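Local coordinates for protein HTH-type transcriptional repressor Rv2887 (Mycobacterium tuberculosis, PDB 5HSM) that represses transcription of a methyltransferase gene and several other genes as a dimeric MarR-family DNA-binding protein and binds salicylate and para-aminosalicylic acid, at residues A[41-52]-A[127-138]; A[65-74]-A[111-119]. One frame throughout, in Å; residues are numbered along the deposited sequence.

Contact 1 (A[41-52]-A[127-138]); sequences LRPEVSAALSPL and AEAVVRAADARV
Glu44 OE2 takes the N-H of Arg137 NE at 2.8 Å, a fairly straight hydrogen bond (N-H...O angle 161°) within a salt bridge. The oxygen is met nearly along its C-O axis and lies at the edge of the guanidinium, close to its plane, although the carboxylate itself is turned 44° against that plane. Arg137 has a second link to the same residue: a water accepts from NH2 at 2.8 Å and donates to the backbone O of Glu44, so two points fix the rotation of the guanidinium, whose edge also meets CB of Ala48. The bend of Glu44 at chi2 turns its carboxylate to Arg137, while CG packs on CB of Ala134 at 3.8 Å.

Behind this polar pair at the rim of the interface the contact is apolar. Val45 CG1 and Leu49 CD2 both rest on Val131 CG2, each 3.9 Å from it, and Leu49 CD2 also reaches CB of Ala127. Ala134, whose side chain is a lone CB, lets CA of Val45 come within 5.7 Å of its own CA. At the ends, the side chains of Leu41 and Val138 cross at about a right angle, CD1 against CG2, and Leu52 CD2 lies over CA of Ala127 at 3.6 Å. Asp135, a salicylate-binding residue, directs its carboxylate to the backbone N of Leu30 and Gly31 of the second subunit. The segment axes run roughly antiparallel, at 142°, and this packing of helix 29-49 on helix 118-139 belongs to the helical dimerization region of the MarR fold, beside its salicylate site.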
ATOM      1  N   LEU A  41       5.013   7.655   7.629  1.00 24.96           N
ATOM      2  CA  LEU A  41       6.146   6.735   7.588  1.00 23.80           C
ATOM      3  C   LEU A  41       6.836   6.710   6.233  1.00 25.99           C
ATOM      4  O   LEU A  41       8.068   6.630   6.164  1.00 24.30           O
ATOM      5  CB  LEU A  41       5.700   5.310   7.956  1.00 24.77           C
ATOM      6  CG  LEU A  41       6.809   4.277   8.143  1.00 32.65           C
ATOM      7  CD1 LEU A  41       7.837   4.760   9.165  1.00 29.79           C
ATOM      8  CD2 LEU A  41       6.221   2.947   8.586  1.00 34.43           C
ATOM      9  N   ARG A  42       6.061   6.771   5.156  1.00 23.57           N
ATOM     10  CA  ARG A  42       6.658   6.683   3.823  1.00 29.30           C
ATOM     11  C   ARG A  42       7.600   7.869   3.541  1.00 28.70           C
ATOM     12  O   ARG A  42       8.741   7.659   3.099  1.00 26.10           O
ATOM     13  CB  ARG A  42       5.580   6.589   2.738  1.00 39.19           C
ATOM     14  CG  ARG A  42       6.123   6.102   1.419  1.00 50.15           C
ATOM     15  CD  ARG A  42       5.209   6.458   0.256  1.00 63.51           C
ATOM     16  NE  ARG A  42       5.895   6.332  -1.034  1.00 80.52           N
ATOM     17  CZ  ARG A  42       6.974   7.023  -1.409  1.00 81.15           C
ATOM     18  NH1 ARG A  42       7.518   7.937  -0.610  1.00 80.60           N
ATOM     19  NH2 ARG A  42       7.508   6.809  -2.606  1.00 81.66           N
ATOM     20  N   PRO A  43       7.151   9.109   3.800  1.00 26.92           N
ATOM     21  CA  PRO A  43       8.108  10.213   3.625  1.00 26.42           C
ATOM     22  C   PRO A  43       9.283  10.160   4.583  1.00 27.97           C
ATOM     23  O   PRO A  43      10.358  10.617   4.213  1.00 27.86           O
ATOM     24  CB  PRO A  43       7.271  11.465   3.915  1.00 33.87           C
ATOM     25  CG  PRO A  43       5.876  11.057   3.727  1.00 33.32           C
ATOM     26  CD  PRO A  43       5.788   9.613   4.061  1.00 29.11           C
ATOM     27  N   GLU A  44       9.087   9.661   5.800  1.00 27.98           N
ATOM     28  CA  GLU A  44      10.202   9.559   6.745  1.00 25.90           C
ATOM     29  C   GLU A  44      11.280   8.622   6.186  1.00 24.06           C
ATOM     30  O   GLU A  44      12.488   8.924   6.222  1.00 23.05           O
ATOM     31  CB  GLU A  44       9.714   9.067   8.115  1.00 31.39           C
ATOM     32  CG  GLU A  44      10.786   9.058   9.216  1.00 31.57           C
ATOM     33  CD  GLU A  44      10.914  10.381   9.946  1.00 42.47           C
ATOM     34  OE1 GLU A  44      10.028  11.250   9.782  1.00 40.55           O
ATOM     35  OE2 GLU A  44      11.910  10.558  10.681  1.00 34.79           O
ATOM     36  N   VAL A  45      10.837   7.479   5.665  1.00 24.47           N
ATOM     37  CA  VAL A  45      11.745   6.499   5.072  1.00 20.92           C
ATOM     38  C   VAL A  45      12.415   7.030   3.800  1.00 25.27           C
ATOM     39  O   VAL A  45      13.634   6.930   3.634  1.00 25.41           O
ATOM     40  CB  VAL A  45      10.998   5.178   4.777  1.00 27.07           C
ATOM     41  CG1 VAL A  45      11.878   4.231   3.991  1.00 27.89           C
ATOM     42  CG2 VAL A  45      10.602   4.527   6.096  1.00 29.49           C
ATOM     43  N   SER A  46      11.622   7.619   2.918  1.00 24.95           N
ATOM     44  CA  SER A  46      12.155   8.262   1.725  1.00 24.90           C
ATOM     45  C   SER A  46      13.223   9.329   2.052  1.00 22.98           C
ATOM     46  O   SER A  46      14.280   9.390   1.410  1.00 25.15           O
ATOM     47  CB  SER A  46      11.002   8.880   0.935  1.00 32.44           C
ATOM     48  OG  SER A  46      11.468   9.478  -0.248  1.00 38.99           O
ATOM     49  N   ALA A  47      12.938  10.174   3.042  1.00 23.58           N
ATOM     50  CA  ALA A  47      13.867  11.228   3.435  1.00 25.92           C
ATOM     51  C   ALA A  47      15.148  10.639   4.012  1.00 29.08           C
ATOM     52  O   ALA A  47      16.233  11.192   3.811  1.00 25.77           O
ATOM     53  CB  ALA A  47      13.230  12.169   4.438  1.00 24.37           C
ATOM     54  N   ALA A  48      15.019   9.528   4.734  1.00 26.58           N
ATOM     55  CA  ALA A  48      16.192   8.850   5.290  1.00 28.22           C
ATOM     56  C   ALA A  48      17.061   8.219   4.201  1.00 27.41           C
ATOM     57  O   ALA A  48      18.295   8.161   4.315  1.00 23.85           O
ATOM     58  CB  ALA A  48      15.760   7.792   6.290  1.00 26.60           C
ATOM     59  N   LEU A  49      16.418   7.739   3.146  1.00 22.14           N
ATOM     60  CA  LEU A  49      17.148   7.105   2.041  1.00 23.36           C
ATOM     61  C   LEU A  49      17.786   8.104   1.081  1.00 27.22           C
ATOM     62  O   LEU A  49      18.781   7.797   0.420  1.00 26.36           O
ATOM     63  CB  LEU A  49      16.220   6.204   1.258  1.00 21.16           C
ATOM     64  CG  LEU A  49      15.798   4.954   2.029  1.00 22.48           C
ATOM     65  CD1 LEU A  49      14.635   4.324   1.316  1.00 23.91           C
ATOM     66  CD2 LEU A  49      16.969   3.959   2.128  1.00 23.50           C
ATOM     67  N   SER A  50      17.206   9.292   0.991  1.00 22.28           N
ATOM     68  CA  SER A  50      17.694  10.267   0.014  1.00 22.86           C
ATOM     69  C   SER A  50      19.208  10.552   0.075  1.00 26.12           C
ATOM     70  O   SER A  50      19.859  10.539  -0.961  1.00 31.23           O
ATOM     71  CB  SER A  50      16.916  11.576   0.147  1.00 30.98           C
ATOM     72  OG  SER A  50      17.281  12.455  -0.902  1.00 37.14           O
ATOM     73  N   PRO A  51      19.784  10.779   1.272  1.00 29.65           N
ATOM     74  CA  PRO A  51      21.233  11.061   1.286  1.00 30.27           C
ATOM     75  C   PRO A  51      22.093   9.908   0.782  1.00 37.43           C
ATOM     76  O   PRO A  51      23.260  10.115   0.452  1.00 26.58           O
ATOM     77  CB  PRO A  51      21.527  11.314   2.765  1.00 27.93           C
ATOM     78  CG  PRO A  51      20.201  11.733   3.340  1.00 31.49           C
ATOM     79  CD  PRO A  51      19.200  10.895   2.621  1.00 26.57           C
ATOM     80  N   LEU A  52      21.519   8.708   0.737  1.00 24.90           N
ATOM     81  CA  LEU A  52      22.216   7.536   0.242  1.00 26.39           C
ATOM     82  C   LEU A  52      22.021   7.372  -1.259  1.00 26.80           C
ATOM     83  O   LEU A  52      22.480   6.390  -1.847  1.00 34.03           O
ATOM     84  CB  LEU A  52      21.720   6.281   0.961  1.00 28.32           C
ATOM     85  CG  LEU A  52      22.280   5.883   2.326  1.00 38.61           C
ATOM     86  CD1 LEU A  52      22.213   7.004   3.333  1.00 46.01           C
ATOM     87  CD2 LEU A  52      21.491   4.683   2.827  1.00 37.42           C
ATOM     88  N   ALA A 127      21.499   1.034   4.076  1.00 33.68           N
ATOM     89  CA  ALA A 127      20.139   1.510   3.832  1.00 28.85           C
ATOM     90  C   ALA A 127      19.144   0.843   4.775  1.00 27.53           C
ATOM     91  O   ALA A 127      18.230   1.494   5.309  1.00 24.54           O
ATOM     92  CB  ALA A 127      19.756   1.275   2.384  1.00 31.53           C
ATOM     93  N   GLU A 128      19.298  -0.464   4.987  1.00 27.47           N
ATOM     94  CA  GLU A 128      18.403  -1.132   5.924  1.00 33.11           C
ATOM     95  C   GLU A 128      18.543  -0.470   7.294  1.00 24.62           C
ATOM     96  O   GLU A 128      17.543  -0.217   7.980  1.00 30.35           O
ATOM     97  CB  GLU A 128      18.694  -2.641   6.007  1.00 29.99           C
ATOM     98  CG  GLU A 128      17.934  -3.360   7.120  1.00 38.57           C
ATOM     99  CD  GLU A 128      16.417  -3.435   6.913  1.00 46.85           C
ATOM    100  OE1 GLU A 128      15.734  -3.877   7.862  1.00 43.90           O
ATOM    101  OE2 GLU A 128      15.902  -3.071   5.828  1.00 38.87           O
ATOM    102  N   ALA A 129      19.780  -0.161   7.674  1.00 26.75           N
ATOM    103  CA  ALA A 129      19.996   0.516   8.949  1.00 29.03           C
ATOM    104  C   ALA A 129      19.280   1.877   9.044  1.00 28.58           C
ATOM    105  O   ALA A 129      18.605   2.166  10.054  1.00 25.38           O
ATOM    106  CB  ALA A 129      21.498   0.692   9.197  1.00 37.87           C
ATOM    107  N   VAL A 130      19.405   2.718   8.015  1.00 25.11           N
ATOM    108  CA  VAL A 130      18.730   4.025   8.112  1.00 25.07           C
ATOM    109  C   VAL A 130      17.195   3.879   8.096  1.00 21.53           C
ATOM    110  O   VAL A 130      16.489   4.686   8.698  1.00 22.93           O
ATOM    111  CB  VAL A 130      19.168   5.025   6.998  1.00 29.39           C
ATOM    112  CG1 VAL A 130      20.702   5.035   6.844  1.00 28.19           C
ATOM    113  CG2 VAL A 130      18.471   4.742   5.687  1.00 31.95           C
ATOM    114  N   VAL A 131      16.678   2.846   7.431  1.00 22.47           N
ATOM    115  CA  VAL A 131      15.227   2.623   7.447  1.00 20.99           C
ATOM    116  C   VAL A 131      14.747   2.191   8.847  1.00 24.10           C
ATOM    117  O   VAL A 131      13.719   2.673   9.339  1.00 20.99           O
ATOM    118  CB  VAL A 131      14.826   1.589   6.386  1.00 28.80           C
ATOM    119  CG1 VAL A 131      13.364   1.187   6.532  1.00 31.76           C
ATOM    120  CG2 VAL A 131      15.081   2.156   4.987  1.00 23.81           C
ATOM    121  N   ARG A 132      15.498   1.306   9.505  1.00 27.57           N
ATOM    122  CA  ARG A 132      15.141   0.926  10.877  1.00 29.58           C
ATOM    123  C   ARG A 132      15.155   2.146  11.807  1.00 24.97           C
ATOM    124  O   ARG A 132      14.296   2.283  12.704  1.00 25.52           O
ATOM    125  CB  ARG A 132      16.088  -0.150  11.410  1.00 27.89           C
ATOM    126  CG  ARG A 132      16.077  -1.423  10.569  1.00 28.15           C
ATOM    127  CD  ARG A 132      16.772  -2.589  11.285  1.00 43.43           C
ATOM    128  NE  ARG A 132      15.894  -3.183  12.291  1.00 60.57           N
ATOM    129  CZ  ARG A 132      14.921  -4.051  12.015  1.00 53.50           C
ATOM    130  NH1 ARG A 132      14.696  -4.429  10.765  1.00 57.85           N
ATOM    131  NH2 ARG A 132      14.165  -4.539  12.989  1.00 44.20           N
ATOM    132  N   ALA A 133      16.125   3.038  11.578  1.00 22.36           N
ATOM    133  CA  ALA A 133      16.198   4.250  12.381  1.00 22.55           C
ATOM    134  C   ALA A 133      14.982   5.154  12.112  1.00 24.20           C
ATOM    135  O   ALA A 133      14.421   5.734  13.052  1.00 24.30           O
ATOM    136  CB  ALA A 133      17.500   5.007  12.112  1.00 27.44           C
ATOM    137  N   ALA A 134      14.580   5.274  10.848  1.00 23.07           N
ATOM    138  CA  ALA A 134      13.368   6.064  10.504  1.00 21.79           C
ATOM    139  C   ALA A 134      12.135   5.544  11.229  1.00 20.40           C
ATOM    140  O   ALA A 134      11.305   6.314  11.767  1.00 23.13           O
ATOM    141  CB  ALA A 134      13.124   6.041   9.006  1.00 24.28           C
ATOM    142  N   ASP A 135      12.010   4.219  11.229  1.00 20.57           N
ATOM    143  CA  ASP A 135      10.905   3.558  11.919  1.00 19.90           C
ATOM    144  C   ASP A 135      10.866   3.950  13.390  1.00 23.14           C
ATOM    145  O   ASP A 135       9.805   4.321  13.940  1.00 22.04           O
ATOM    146  CB  ASP A 135      11.049   2.045  11.787  1.00 21.39           C
ATOM    147  CG  ASP A 135       9.782   1.293  12.195  1.00 22.61           C
ATOM    148  OD1 ASP A 135       8.894   1.153  11.341  1.00 25.68           O
ATOM    149  OD2 ASP A 135       9.693   0.820  13.353  1.00 25.39           O
ATOM    150  N   ALA A 136      12.033   3.871  14.029  1.00 23.08           N
ATOM    151  CA  ALA A 136      12.130   4.241  15.438  1.00 22.77           C
ATOM    152  C   ALA A 136      11.783   5.711  15.674  1.00 25.68           C
ATOM    153  O   ALA A 136      11.184   6.059  16.698  1.00 24.01           O
ATOM    154  CB  ALA A 136      13.541   3.943  15.974  1.00 27.06           C
ATOM    155  N   ARG A 137      12.182   6.579  14.748  1.00 25.01           N
ATOM    156  CA  ARG A 137      11.877   8.002  14.890  1.00 27.90           C
ATOM    157  C   ARG A 137      10.378   8.256  14.884  1.00 26.24           C
ATOM    158  O   ARG A 137       9.885   9.112  15.630  1.00 25.80           O
ATOM    159  CB  ARG A 137      12.534   8.824  13.781  1.00 25.46           C
ATOM    160  CG  ARG A 137      14.028   9.040  13.996  1.00 27.73           C
ATOM    161  CD  ARG A 137      14.547  10.145  13.107  1.00 24.11           C
ATOM    162  NE  ARG A 137      14.459   9.839  11.676  1.00 22.41           N
ATOM    163  CZ  ARG A 137      15.358   9.119  11.013  1.00 23.97           C
ATOM    164  NH1 ARG A 137      16.396   8.580  11.650  1.00 25.59           N
ATOM    165  NH2 ARG A 137      15.218   8.928   9.712  1.00 26.25           N
ATOM    166  N   VAL A 138       9.650   7.542  14.032  1.00 22.35           N
ATOM    167  CA  VAL A 138       8.188   7.714  14.061  1.00 22.89           C
ATOM    168  C   VAL A 138       7.568   7.147  15.340  1.00 22.39           C
ATOM    169  O   VAL A 138       6.756   7.813  16.006  1.00 24.46           O
ATOM    170  CB  VAL A 138       7.516   7.081  12.835  1.00 24.96           C
ATOM    171  CG1 VAL A 138       6.004   7.134  12.977  1.00 27.52           C
ATOM    172  CG2 VAL A 138       7.959   7.825  11.577  1.00 25.85           C
TER
HETATM  173  O   HOH W   1      13.651  10.523   8.013  1.00 29.57           O

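Contact 2 (A[65-74]-A[111-119]); sequences LSQSPGLSSA and SLPATLTAR
With chi1 at -55°, Leu116 places CG beside its own backbone N and sends its two methyls over the end of helix 56-67, CD2 to CB of Leu65 and CD1 to CB of Ser66 at 3.6 Å. Leu65, with chi1 at -80°, answers by setting CD1 against CB of Ala114, 3.8 Å away. These side chains close one end of a short antiparallel pairing in the winged helix-turn-helix domain, where the returning strand-like arm of the wing, itself bonded through the Thr115 backbone to Ala101, runs alongside the link between helices 56-67 and 73-79. Leu91 of helix 84-96 covers both Leu65 and Ala114.

Only Ser72 and Pro113, whose CA atoms are 3.9 Å apart, form a beta bridge; further backbone bonds flank it. Gly70 N gives to Ala114 O at 2.9 Å, and Ala114 N returns to Leu71 O at 3.0 Å. Gly70 has positive phi in a type II turn from Ser68 to Leu71, a conformation in which a CB would press on the preceding carbonyl oxygen. Near the start of helix 73-79, Ser73 N reaches Leu112 O at 3.1 Å, and the Ser73 hydroxyl turns to Asn88. The pairing finishes with a side-chain acceptor from the poorly ordered Ser111: its OG receives the N-H of Ala74 at 2.9 Å and lies 3.4 Å from CB of Ala74.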
ATOM      1  N   LEU A  65      17.222  -8.153  -3.827  1.00 28.39           N
ATOM      2  CA  LEU A  65      18.403  -8.758  -4.439  1.00 29.57           C
ATOM      3  C   LEU A  65      19.493  -9.145  -3.434  1.00 32.50           C
ATOM      4  O   LEU A  65      20.266 -10.081  -3.675  1.00 29.76           O
ATOM      5  CB  LEU A  65      18.985  -7.816  -5.489  1.00 28.05           C
ATOM      6  CG  LEU A  65      18.251  -7.853  -6.826  1.00 28.96           C
ATOM      7  CD1 LEU A  65      18.848  -6.830  -7.780  1.00 29.40           C
ATOM      8  CD2 LEU A  65      18.349  -9.250  -7.417  1.00 34.59           C
ATOM      9  N   SER A  66      19.579  -8.441  -2.313  1.00 28.37           N
ATOM     10  CA  SER A  66      20.543  -8.860  -1.301  1.00 37.20           C
ATOM     11  C   SER A  66      20.059 -10.148  -0.649  1.00 37.72           C
ATOM     12  O   SER A  66      20.859 -10.988  -0.240  1.00 35.80           O
ATOM     13  CB  SER A  66      20.757  -7.783  -0.241  1.00 34.90           C
ATOM     14  OG  SER A  66      19.618  -7.659   0.576  1.00 51.35           O
ATOM     15  N   GLN A  67      18.745 -10.305  -0.549  1.00 28.66           N
ATOM     16  CA  GLN A  67      18.203 -11.523   0.066  1.00 34.06           C
ATOM     17  C   GLN A  67      18.019 -12.680  -0.926  1.00 42.13           C
ATOM     18  O   GLN A  67      17.850 -13.850  -0.531  1.00 36.78           O
ATOM     19  CB  GLN A  67      16.878 -11.196   0.763  1.00 40.64           C
ATOM     20  CG  GLN A  67      17.076 -10.443   2.074  1.00 40.85           C
ATOM     21  CD  GLN A  67      15.801  -9.843   2.634  1.00 56.08           C
ATOM     22  OE1 GLN A  67      14.754  -9.837   1.984  1.00 60.03           O
ATOM     23  NE2 GLN A  67      15.884  -9.335   3.857  1.00 61.72           N
ATOM     24  N   SER A  68      18.058 -12.366  -2.215  1.00 31.36           N
ATOM     25  CA  SER A  68      17.852 -13.385  -3.233  1.00 29.82           C
ATOM     26  C   SER A  68      18.619 -13.086  -4.523  1.00 30.25           C
ATOM     27  O   SER A  68      18.020 -12.704  -5.526  1.00 33.37           O
ATOM     28  CB  SER A  68      16.355 -13.522  -3.530  1.00 42.06           C
ATOM     29  OG  SER A  68      16.099 -14.692  -4.276  1.00 41.67           O
ATOM     30  N   PRO A  69      19.946 -13.268  -4.503  1.00 31.19           N
ATOM     31  CA  PRO A  69      20.755 -12.947  -5.686  1.00 29.88           C
ATOM     32  C   PRO A  69      20.303 -13.727  -6.931  1.00 34.16           C
ATOM     33  O   PRO A  69      19.919 -14.901  -6.843  1.00 28.99           O
ATOM     34  CB  PRO A  69      22.176 -13.351  -5.271  1.00 32.57           C
ATOM     35  CG  PRO A  69      22.150 -13.440  -3.772  1.00 35.50           C
ATOM     36  CD  PRO A  69      20.750 -13.827  -3.401  1.00 32.78           C
ATOM     37  N   GLY A  70      20.317 -13.066  -8.081  1.00 25.81           N
ATOM     38  CA  GLY A  70      20.017 -13.732  -9.336  1.00 26.91           C
ATOM     39  C   GLY A  70      18.566 -13.720  -9.773  1.00 42.77           C
ATOM     40  O   GLY A  70      18.245 -14.257 -10.831  1.00 37.47           O
ATOM     41  N   LEU A  71      17.684 -13.125  -8.970  1.00 40.32           N
ATOM     42  CA  LEU A  71      16.291 -12.944  -9.386  1.00 32.08           C
ATOM     43  C   LEU A  71      16.206 -12.112 -10.647  1.00 40.88           C
ATOM     44  O   LEU A  71      16.942 -11.145 -10.802  1.00 33.66           O
ATOM     45  CB  LEU A  71      15.474 -12.266  -8.290  1.00 37.48           C
ATOM     46  CG  LEU A  71      15.100 -13.096  -7.070  1.00 47.95           C
ATOM     47  CD1 LEU A  71      14.096 -12.332  -6.222  1.00 58.54           C
ATOM     48  CD2 LEU A  71      14.544 -14.444  -7.492  1.00 52.32           C
ATOM     49  N   SER A  72      15.294 -12.469 -11.542  1.00 35.94           N
ATOM     50  CA  SER A  72      15.089 -11.678 -12.751  1.00 35.64           C
ATOM     51  C   SER A  72      14.229 -10.457 -12.468  1.00 38.31           C
ATOM     52  O   SER A  72      13.564 -10.374 -11.434  1.00 37.13           O
ATOM     53  CB  SER A  72      14.441 -12.519 -13.848  1.00 40.46           C
ATOM     54  OG  SER A  72      13.114 -12.863 -13.498  1.00 42.14           O
ATOM     55  N   SER A  73      14.244  -9.514 -13.403  1.00 37.79           N
ATOM     56  CA  SER A  73      13.463  -8.299 -13.287  1.00 39.85           C
ATOM     57  C   SER A  73      11.984  -8.612 -13.114  1.00 39.64           C
ATOM     58  O   SER A  73      11.309  -7.985 -12.313  1.00 39.17           O
ATOM     59  CB  SER A  73      13.668  -7.415 -14.515  1.00 49.34           C
ATOM     60  OG  SER A  73      12.885  -6.240 -14.418  1.00 53.66           O
ATOM     61  N   ALA A  74      11.483  -9.594 -13.857  1.00 40.11           N
ATOM     62  CA  ALA A  74      10.069  -9.943 -13.780  1.00 42.41           C
ATOM     63  C   ALA A  74       9.743 -10.468 -12.391  1.00 37.22           C
ATOM     64  O   ALA A  74       8.715 -10.139 -11.797  1.00 38.78           O
ATOM     65  CB  ALA A  74       9.709 -10.977 -14.836  1.00 56.74           C
ATOM     66  N   SER A 111      13.771  -9.180 -19.603  1.00 76.50           N
ATOM     67  CA  SER A 111      13.871  -9.559 -18.197  1.00 70.27           C
ATOM     68  C   SER A 111      15.089 -10.442 -17.923  1.00 73.07           C
ATOM     69  O   SER A 111      15.069 -11.650 -18.167  1.00 66.84           O
ATOM     70  CB  SER A 111      12.604 -10.276 -17.744  1.00 62.75           C
ATOM     71  OG  SER A 111      12.669 -10.589 -16.363  1.00 56.13           O
ATOM     72  N   LEU A 112      16.138  -9.819 -17.393  1.00 68.69           N
ATOM     73  CA  LEU A 112      17.412 -10.478 -17.123  1.00 56.55           C
ATOM     74  C   LEU A 112      17.606 -10.741 -15.631  1.00 42.30           C
ATOM     75  O   LEU A 112      16.996 -10.068 -14.801  1.00 41.03           O
ATOM     76  CB  LEU A 112      18.560  -9.611 -17.644  1.00 63.53           C
ATOM     77  CG  LEU A 112      18.354  -9.032 -19.039  1.00 71.45           C
ATOM     78  CD1 LEU A 112      19.309  -7.879 -19.265  1.00 69.11           C
ATOM     79  CD2 LEU A 112      18.535 -10.110 -20.106  1.00 79.63           C
ATOM     80  N   PRO A 113      18.459 -11.720 -15.285  1.00 43.20           N
ATOM     81  CA  PRO A 113      18.854 -11.910 -13.886  1.00 39.50           C
ATOM     82  C   PRO A 113      19.661 -10.715 -13.391  1.00 40.92           C
ATOM     83  O   PRO A 113      20.338 -10.086 -14.200  1.00 41.15           O
ATOM     84  CB  PRO A 113      19.726 -13.172 -13.929  1.00 32.56           C
ATOM     85  CG  PRO A 113      19.432 -13.817 -15.216  1.00 41.10           C
ATOM     86  CD  PRO A 113      19.042 -12.742 -16.167  1.00 40.97           C
ATOM     87  N   ALA A 114      19.595 -10.411 -12.100  1.00 31.85           N
ATOM     88  CA  ALA A 114      20.355  -9.291 -11.548  1.00 33.45           C
ATOM     89  C   ALA A 114      21.035  -9.670 -10.241  1.00 36.06           C
ATOM     90  O   ALA A 114      20.547 -10.513  -9.480  1.00 35.00           O
ATOM     91  CB  ALA A 114      19.458  -8.082 -11.342  1.00 38.18           C
ATOM     92  N   THR A 115      22.171  -9.039  -9.990  1.00 30.27           N
ATOM     93  CA  THR A 115      22.933  -9.275  -8.777  1.00 33.37           C
ATOM     94  C   THR A 115      23.488  -7.975  -8.240  1.00 32.84           C
ATOM     95  O   THR A 115      23.631  -6.995  -8.975  1.00 32.91           O
ATOM     96  CB  THR A 115      24.116 -10.238  -9.010  1.00 41.56           C
ATOM     97  OG1 THR A 115      24.944  -9.734 -10.067  1.00 40.81           O
ATOM     98  CG2 THR A 115      23.622 -11.619  -9.375  1.00 37.51           C
ATOM     99  N   LEU A 116      23.821  -7.978  -6.958  1.00 26.38           N
ATOM    100  CA  LEU A 116      24.471  -6.829  -6.355  1.00 25.91           C
ATOM    101  C   LEU A 116      25.986  -6.927  -6.494  1.00 27.53           C
ATOM    102  O   LEU A 116      26.560  -8.026  -6.481  1.00 34.30           O
ATOM    103  CB  LEU A 116      24.107  -6.721  -4.882  1.00 35.43           C
ATOM    104  CG  LEU A 116      22.625  -6.676  -4.523  1.00 33.96           C
ATOM    105  CD1 LEU A 116      22.518  -6.329  -3.054  1.00 28.30           C
ATOM    106  CD2 LEU A 116      21.917  -5.633  -5.388  1.00 33.30           C
ATOM    107  N   THR A 117      26.618  -5.762  -6.598  1.00 30.87           N
ATOM    108  CA  THR A 117      28.071  -5.622  -6.529  1.00 28.93           C
ATOM    109  C   THR A 117      28.480  -5.536  -5.066  1.00 33.37           C
ATOM    110  O   THR A 117      27.616  -5.478  -4.187  1.00 32.41           O
ATOM    111  CB  THR A 117      28.532  -4.350  -7.244  1.00 36.15           C
ATOM    112  OG1 THR A 117      27.905  -3.222  -6.616  1.00 31.43           O
ATOM    113  CG2 THR A 117      28.124  -4.381  -8.707  1.00 36.83           C
ATOM    114  N   ALA A 118      29.784  -5.486  -4.794  1.00 34.86           N
ATOM    115  CA  ALA A 118      30.245  -5.230  -3.430  1.00 36.04           C
ATOM    116  C   ALA A 118      29.645  -3.919  -2.885  1.00 34.23           C
ATOM    117  O   ALA A 118      29.155  -3.856  -1.745  1.00 36.56           O
ATOM    118  CB  ALA A 118      31.785  -5.190  -3.380  1.00 43.55           C
ATOM    119  N   ARG A 119      29.668  -2.882  -3.716  1.00 29.25           N
ATOM    120  CA  ARG A 119      29.093  -1.589  -3.345  1.00 29.92           C
ATOM    121  C   ARG A 119      27.601  -1.712  -3.066  1.00 28.99           C
ATOM    122  O   ARG A 119      27.074  -1.108  -2.124  1.00 30.48           O
ATOM    123  CB  ARG A 119      29.334  -0.560  -4.446  1.00 35.33           C
ATOM    124  CG  ARG A 119      28.722   0.810  -4.158  1.00 42.95           C
ATOM    125  CD  ARG A 119      29.036   1.804  -5.268  1.00 54.14           C
ATOM    126  NE  ARG A 119      30.476   1.967  -5.456  1.00 61.50           N
ATOM    127  CZ  ARG A 119      31.022   2.885  -6.245  1.00 78.05           C
ATOM    128  NH1 ARG A 119      30.243   3.727  -6.916  1.00 75.53           N
ATOM    129  NH2 ARG A 119      32.342   2.964  -6.361  1.00 78.05           N
TER

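Helix 118-139 ties the two contacts together: residues 111-119 of contact 2 enter its first turn, and residues 127-138 of contact 1 form its later turns. The contact centres lie 23 Å apart on opposite sides of the chain's centre, their nearest atoms about 7 Å apart. Helix 56-67 bridges the two: Leu56 and Phe59 pack on contact 1 and its last residues belong to contact 2. The Arg63 side chain is about 7 Å from that of Val131. The Ser66 side chain is about 5 Å from that of Arg63. Asp135 belongs to contact 1 and Arg63 lies near both, so the salicylate-binding residues sit where dimerization helices meet the winged helix-turn-helix domain, consistent with salicylate stabilizing a conformation incompatible with DNA binding.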